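Local structure of Pbp related beta-lactamase (Pyrococcus abyssi, 2QMI) at residues A[51-65]-A[233-247]. The protein is an archaeal peptidase of the penicillin-binding protein and beta-lactamase family that probably uses a catalytic serine and works as a self-compartmentalizing octamer. Sequence-based numbering, arbitrary orientation.
Sequences PETIYGIGSITKSFT and ADGGLLSSVLDLAKY
Phe64 and Tyr247 reach toward each other from helices 61-74 and 241-252 and stack offset, their planes 8° apart and their centroids separated by 3.9 Å. Leu237 comes to the other face of the Phe64 ring. Its CB packs against Thr61 OG1 and Ile57 CD1; chi1 (-166°) swings CG away from the backbone N, and the second torsion (62°) then turns CD2 over the ring face in a CH-pi contact, 3.8 Å from the Phe64 centroid, while the same methyl touches Ile57 CD1. Phe64 is thus held flat between an aromatic ring and a methyl group. At the tip of the Tyr247 ring, OH donates to Ser63 OG (2.9 Å), and the serine hydroxyl in turn donates a hydrogen bond to Ile60 O. Thr61 OG1 likewise serves twice, donating to Gly58 O and accepting from Leu237 N (3.1 Å).

Lys62, its chain turning at chi4, directs NZ onto a lone pair of Asp234 O at 2.9 Å. NZ is also hydrogen-bonded to Tyr160 OH and Asn162 OD1, and Tyr160 OH to Ser59 OG, a cluster consistent with the SxxK active site of this family. Beyond it, strands 55-56 and 238-239 pair antiparallel, with Tyr55 N to Ser239 O at 2.8 Å. The Phe64 ring also meets helix 180-189, Lys62 and Thr65 lean on helix 162-176, and Tyr55, Ile57 and Val241 rest on Leu326 of central-sheet strand 321-327.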
loop_
_atom_site.group_PDB
_atom_site.type_symbol
_atom_site.label_atom_id
_atom_site.label_comp_id
_atom_site.label_asym_id
_atom_site.label_seq_id
_atom_site.Cartn_x
_atom_site.Cartn_y
_atom_site.Cartn_z
ATOM N N PRO A 51 -14.075 38.786 -23.476
ATOM C CA PRO A 51 -15.235 39.516 -22.961
ATOM C C PRO A 51 -16.541 38.821 -23.346
ATOM O O PRO A 51 -17.527 38.883 -22.614
ATOM C CB PRO A 51 -15.101 40.882 -23.630
ATOM C CG PRO A 51 -13.641 41.043 -23.766
ATOM C CD PRO A 51 -13.190 39.686 -24.236
ATOM N N GLU A 52 -16.518 38.157 -24.501
ATOM C CA GLU A 52 -17.675 37.454 -25.052
ATOM C C GLU A 52 -17.962 36.058 -24.469
ATOM O O GLU A 52 -19.117 35.653 -24.391
ATOM C CB GLU A 52 -17.525 37.307 -26.580
ATOM C CG GLU A 52 -17.374 38.603 -27.404
ATOM C CD GLU A 52 -16.008 39.281 -27.245
ATOM O OE1 GLU A 52 -15.069 38.640 -26.710
ATOM O OE2 GLU A 52 -15.870 40.458 -27.664
ATOM N N THR A 53 -16.924 35.319 -24.082
ATOM C CA THR A 53 -17.109 33.960 -23.552
ATOM C C THR A 53 -18.277 33.814 -22.572
ATOM O O THR A 53 -18.505 34.655 -21.702
ATOM C CB THR A 53 -15.795 33.410 -22.908
ATOM O OG1 THR A 53 -16.042 32.124 -22.314
ATOM C CG2 THR A 53 -15.289 34.340 -21.856
ATOM N N ILE A 54 -19.018 32.728 -22.738
ATOM C CA ILE A 54 -20.179 32.444 -21.915
ATOM C C ILE A 54 -19.898 31.476 -20.761
ATOM O O ILE A 54 -19.276 30.432 -20.947
ATOM C CB ILE A 54 -21.320 31.903 -22.811
ATOM C CG1 ILE A 54 -21.961 33.082 -23.554
ATOM C CG2 ILE A 54 -22.338 31.135 -21.992
ATOM C CD1 ILE A 54 -22.977 32.686 -24.590
ATOM N N TYR A 55 -20.366 31.853 -19.569
ATOM C CA TYR A 55 -20.208 31.052 -18.355
ATOM C C TYR A 55 -21.569 30.916 -17.692
ATOM O O TYR A 55 -22.515 31.619 -18.045
ATOM C CB TYR A 55 -19.307 31.745 -17.327
ATOM C CG TYR A 55 -17.942 32.192 -17.784
ATOM C CD1 TYR A 55 -16.789 31.575 -17.294
ATOM C CD2 TYR A 55 -17.796 33.294 -18.624
ATOM C CE1 TYR A 55 -15.521 32.054 -17.624
ATOM C CE2 TYR A 55 -16.539 33.783 -18.961
ATOM C CZ TYR A 55 -15.403 33.162 -18.462
ATOM O OH TYR A 55 -14.160 33.646 -18.804
ATOM N N GLY A 56 -21.659 30.022 -16.714
ATOM C CA GLY A 56 -22.900 29.880 -15.977
ATOM C C GLY A 56 -22.832 30.996 -14.946
ATOM O O GLY A 56 -21.737 31.334 -14.490
ATOM N N ILE A 57 -23.963 31.579 -14.562
ATOM C CA ILE A 57 -23.906 32.670 -13.595
ATOM C C ILE A 57 -24.484 32.326 -12.231
ATOM O O ILE A 57 -24.379 33.115 -11.294
ATOM C CB ILE A 57 -24.607 33.945 -14.139
ATOM C CG1 ILE A 57 -26.122 33.747 -14.193
ATOM C CG2 ILE A 57 -24.078 34.264 -15.528
ATOM C CD1 ILE A 57 -26.883 35.019 -14.530
ATOM N N GLY A 58 -25.089 31.147 -12.122
ATOM C CA GLY A 58 -25.667 30.729 -10.858
ATOM C C GLY A 58 -26.722 31.655 -10.278
ATOM O O GLY A 58 -27.550 32.204 -10.996
ATOM N N SER A 59 -26.677 31.835 -8.963
ATOM C CA SER A 59 -27.633 32.673 -8.252
ATOM C C SER A 59 -27.805 34.101 -8.749
ATOM O O SER A 59 -28.670 34.817 -8.252
ATOM C CB SER A 59 -27.293 32.709 -6.761
ATOM O OG SER A 59 -27.579 31.467 -6.155
ATOM N N ILE A 60 -26.989 34.535 -9.704
ATOM C CA ILE A 60 -27.160 35.891 -10.213
ATOM C C ILE A 60 -28.472 35.866 -10.994
ATOM O O ILE A 60 -29.071 36.904 -11.286
ATOM C CB ILE A 60 -25.989 36.320 -11.123
ATOM C CG1 ILE A 60 -24.691 36.322 -10.312
ATOM C CG2 ILE A 60 -26.246 37.722 -11.691
ATOM C CD1 ILE A 60 -23.455 36.703 -11.111
ATOM N N THR A 61 -28.920 34.650 -11.304
ATOM C CA THR A 61 -30.175 34.436 -12.015
ATOM C C THR A 61 -31.313 34.917 -11.113
ATOM O O THR A 61 -32.333 35.390 -11.603
ATOM C CB THR A 61 -30.411 32.924 -12.338
ATOM O OG1 THR A 61 -29.344 32.421 -13.155
ATOM C CG2 THR A 61 -31.730 32.736 -13.082
ATOM N N LYS A 62 -31.134 34.798 -9.796
ATOM C CA LYS A 62 -32.170 35.217 -8.856
ATOM C C LYS A 62 -32.659 36.653 -9.076
ATOM O O LYS A 62 -33.855 36.922 -8.945
ATOM C CB LYS A 62 -31.702 35.041 -7.409
ATOM C CG LYS A 62 -31.682 33.579 -6.927
ATOM C CD LYS A 62 -31.371 33.484 -5.433
ATOM C CE LYS A 62 -31.347 32.043 -4.933
ATOM N NZ LYS A 62 -30.276 31.221 -5.566
ATOM N N SER A 63 -31.753 37.574 -9.410
ATOM C CA SER A 63 -32.180 38.952 -9.646
ATOM C C SER A 63 -33.178 39.004 -10.813
ATOM O O SER A 63 -34.151 39.759 -10.779
ATOM C CB SER A 63 -30.971 39.871 -9.908
ATOM O OG SER A 63 -30.217 39.488 -11.046
ATOM N N PHE A 64 -32.947 38.183 -11.833
ATOM C CA PHE A 64 -33.838 38.124 -12.985
ATOM C C PHE A 64 -35.222 37.646 -12.546
ATOM O O PHE A 64 -36.232 38.239 -12.897
ATOM C CB PHE A 64 -33.270 37.171 -14.035
ATOM C CG PHE A 64 -32.063 37.700 -14.738
ATOM C CD1 PHE A 64 -32.166 38.225 -16.023
ATOM C CD2 PHE A 64 -30.819 37.671 -14.125
ATOM C CE1 PHE A 64 -31.045 38.712 -16.690
ATOM C CE2 PHE A 64 -29.693 38.155 -14.781
ATOM C CZ PHE A 64 -29.807 38.675 -16.066
ATOM N N THR A 65 -35.257 36.570 -11.769
ATOM C CA THR A 65 -36.507 36.026 -11.276
ATOM C C THR A 65 -37.268 37.092 -10.488
ATOM O O THR A 65 -38.491 37.210 -10.613
ATOM C CB THR A 65 -36.263 34.812 -10.360
ATOM O OG1 THR A 65 -35.702 33.738 -11.124
ATOM C CG2 THR A 65 -37.568 34.351 -9.715
ATOM N N ALA A 233 -34.985 28.919 -12.260
ATOM C CA ALA A 233 -35.258 30.181 -11.571
ATOM C C ALA A 233 -34.283 30.552 -10.443
ATOM O O ALA A 233 -34.048 31.735 -10.191
ATOM C CB ALA A 233 -36.690 30.173 -11.035
ATOM N N ASP A 234 -33.721 29.551 -9.770
ATOM C CA ASP A 234 -32.784 29.793 -8.678
ATOM C C ASP A 234 -31.329 29.966 -9.121
ATOM O O ASP A 234 -30.491 30.403 -8.333
ATOM C CB ASP A 234 -32.892 28.670 -7.642
ATOM C CG ASP A 234 -32.668 27.301 -8.239
ATOM O OD1 ASP A 234 -32.941 27.116 -9.444
ATOM O OD2 ASP A 234 -32.233 26.403 -7.498
ATOM N N GLY A 235 -31.018 29.629 -10.373
ATOM C CA GLY A 235 -29.651 29.805 -10.837
ATOM C C GLY A 235 -29.206 29.020 -12.057
ATOM O O GLY A 235 -28.134 28.424 -12.032
ATOM N N GLY A 236 -29.988 29.043 -13.134
ATOM C CA GLY A 236 -29.617 28.283 -14.316
ATOM C C GLY A 236 -29.278 29.062 -15.570
ATOM O O GLY A 236 -29.130 28.490 -16.645
ATOM N N LEU A 237 -29.125 30.368 -15.444
ATOM C CA LEU A 237 -28.819 31.178 -16.609
ATOM C C LEU A 237 -27.320 31.216 -16.938
ATOM O O LEU A 237 -26.470 31.267 -16.043
ATOM C CB LEU A 237 -29.359 32.596 -16.387
ATOM C CG LEU A 237 -29.462 33.548 -17.577
ATOM C CD1 LEU A 237 -30.419 32.991 -18.634
ATOM C CD2 LEU A 237 -29.944 34.894 -17.069
ATOM N N LEU A 238 -27.011 31.144 -18.231
ATOM C CA LEU A 238 -25.636 31.223 -18.711
ATOM C C LEU A 238 -25.566 32.523 -19.510
ATOM O O LEU A 238 -26.492 32.844 -20.252
ATOM C CB LEU A 238 -25.283 30.044 -19.620
ATOM C CG LEU A 238 -25.186 28.636 -19.025
ATOM C CD1 LEU A 238 -26.569 28.028 -18.894
ATOM C CD2 LEU A 238 -24.319 27.768 -19.933
ATOM N N SER A 239 -24.483 33.276 -19.359
ATOM C CA SER A 239 -24.361 34.540 -20.070
ATOM C C SER A 239 -22.896 34.944 -20.163
ATOM O O SER A 239 -22.006 34.147 -19.859
ATOM C CB SER A 239 -25.174 35.619 -19.334
ATOM O OG SER A 239 -25.252 36.832 -20.066
ATOM N N SER A 240 -22.654 36.178 -20.597
ATOM C CA SER A 240 -21.303 36.717 -20.721
ATOM C C SER A 240 -21.271 38.018 -19.928
ATOM O O SER A 240 -22.327 38.529 -19.543
ATOM C CB SER A 240 -20.965 37.002 -22.186
ATOM O OG SER A 240 -21.611 38.182 -22.635
ATOM N N VAL A 241 -20.075 38.555 -19.683
ATOM C CA VAL A 241 -19.957 39.799 -18.921
ATOM C C VAL A 241 -20.454 41.006 -19.716
ATOM O O VAL A 241 -20.863 42.005 -19.135
ATOM C CB VAL A 241 -18.499 40.072 -18.442
ATOM C CG1 VAL A 241 -18.012 38.921 -17.573
ATOM C CG2 VAL A 241 -17.583 40.274 -19.627
ATOM N N LEU A 242 -20.413 40.917 -21.040
ATOM C CA LEU A 242 -20.896 42.014 -21.870
ATOM C C LEU A 242 -22.416 42.113 -21.762
ATOM O O LEU A 242 -22.963 43.210 -21.665
ATOM C CB LEU A 242 -20.489 41.812 -23.332
ATOM C CG LEU A 242 -19.055 42.212 -23.663
ATOM C CD1 LEU A 242 -18.783 41.962 -25.127
ATOM C CD2 LEU A 242 -18.848 43.681 -23.328
ATOM N N ASP A 243 -23.090 40.965 -21.771
ATOM C CA ASP A 243 -24.542 40.930 -21.660
ATOM C C ASP A 243 -24.965 41.405 -20.271
ATOM O O ASP A 243 -25.931 42.157 -20.131
ATOM C CB ASP A 243 -25.066 39.507 -21.923
ATOM C CG ASP A 243 -25.400 39.262 -23.394
ATOM O OD1 ASP A 243 -24.727 39.850 -24.268
ATOM O OD2 ASP A 243 -26.326 38.470 -23.680
ATOM N N LEU A 244 -24.238 40.972 -19.244
ATOM C CA LEU A 244 -24.558 41.381 -17.878
ATOM C C LEU A 244 -24.303 42.875 -17.693
ATOM O O LEU A 244 -24.867 43.501 -16.791
ATOM C CB LEU A 244 -23.737 40.574 -16.871
ATOM C CG LEU A 244 -24.041 39.074 -16.885
ATOM C CD1 LEU A 244 -23.088 38.335 -15.938
ATOM C CD2 LEU A 244 -25.499 38.846 -16.488
ATOM N N ALA A 245 -23.447 43.445 -18.539
ATOM C CA ALA A 245 -23.169 44.886 -18.463
ATOM C C ALA A 245 -24.440 45.626 -18.892
ATOM O O ALA A 245 -24.869 46.571 -18.240
ATOM C CB ALA A 245 -22.008 45.258 -19.375
ATOM N N LYS A 246 -25.038 45.174 -19.993
ATOM C CA LYS A 246 -26.270 45.768 -20.495
ATOM C C LYS A 246 -27.324 45.637 -19.407
ATOM O O LYS A 246 -28.144 46.530 -19.206
ATOM C CB LYS A 246 -26.753 45.027 -21.743
ATOM C CG LYS A 246 -25.832 45.133 -22.943
ATOM C CD LYS A 246 -26.317 44.245 -24.071
ATOM C CE LYS A 246 -25.422 44.373 -25.284
ATOM N NZ LYS A 246 -25.815 43.408 -26.341
ATOM N N TYR A 247 -27.288 44.501 -18.715
ATOM C CA TYR A 247 -28.220 44.199 -17.639
ATOM C C TYR A 247 -28.020 45.150 -16.462
ATOM O O TYR A 247 -28.988 45.669 -15.898
ATOM C CB TYR A 247 -28.032 42.747 -17.186
ATOM C CG TYR A 247 -28.977 42.301 -16.097
ATOM C CD1 TYR A 247 -30.359 42.329 -16.287
ATOM C CD2 TYR A 247 -28.488 41.831 -14.875
ATOM C CE1 TYR A 247 -31.231 41.902 -15.288
ATOM C CE2 TYR A 247 -29.350 41.403 -13.873
ATOM C CZ TYR A 247 -30.720 41.442 -14.084
ATOM O OH TYR A 247 -31.571 41.026 -13.090
HETATM O O HOH W 1 -17.798 36.879 -20.616
HETATM O O HOH W 2 -26.167 29.133 -14.055
#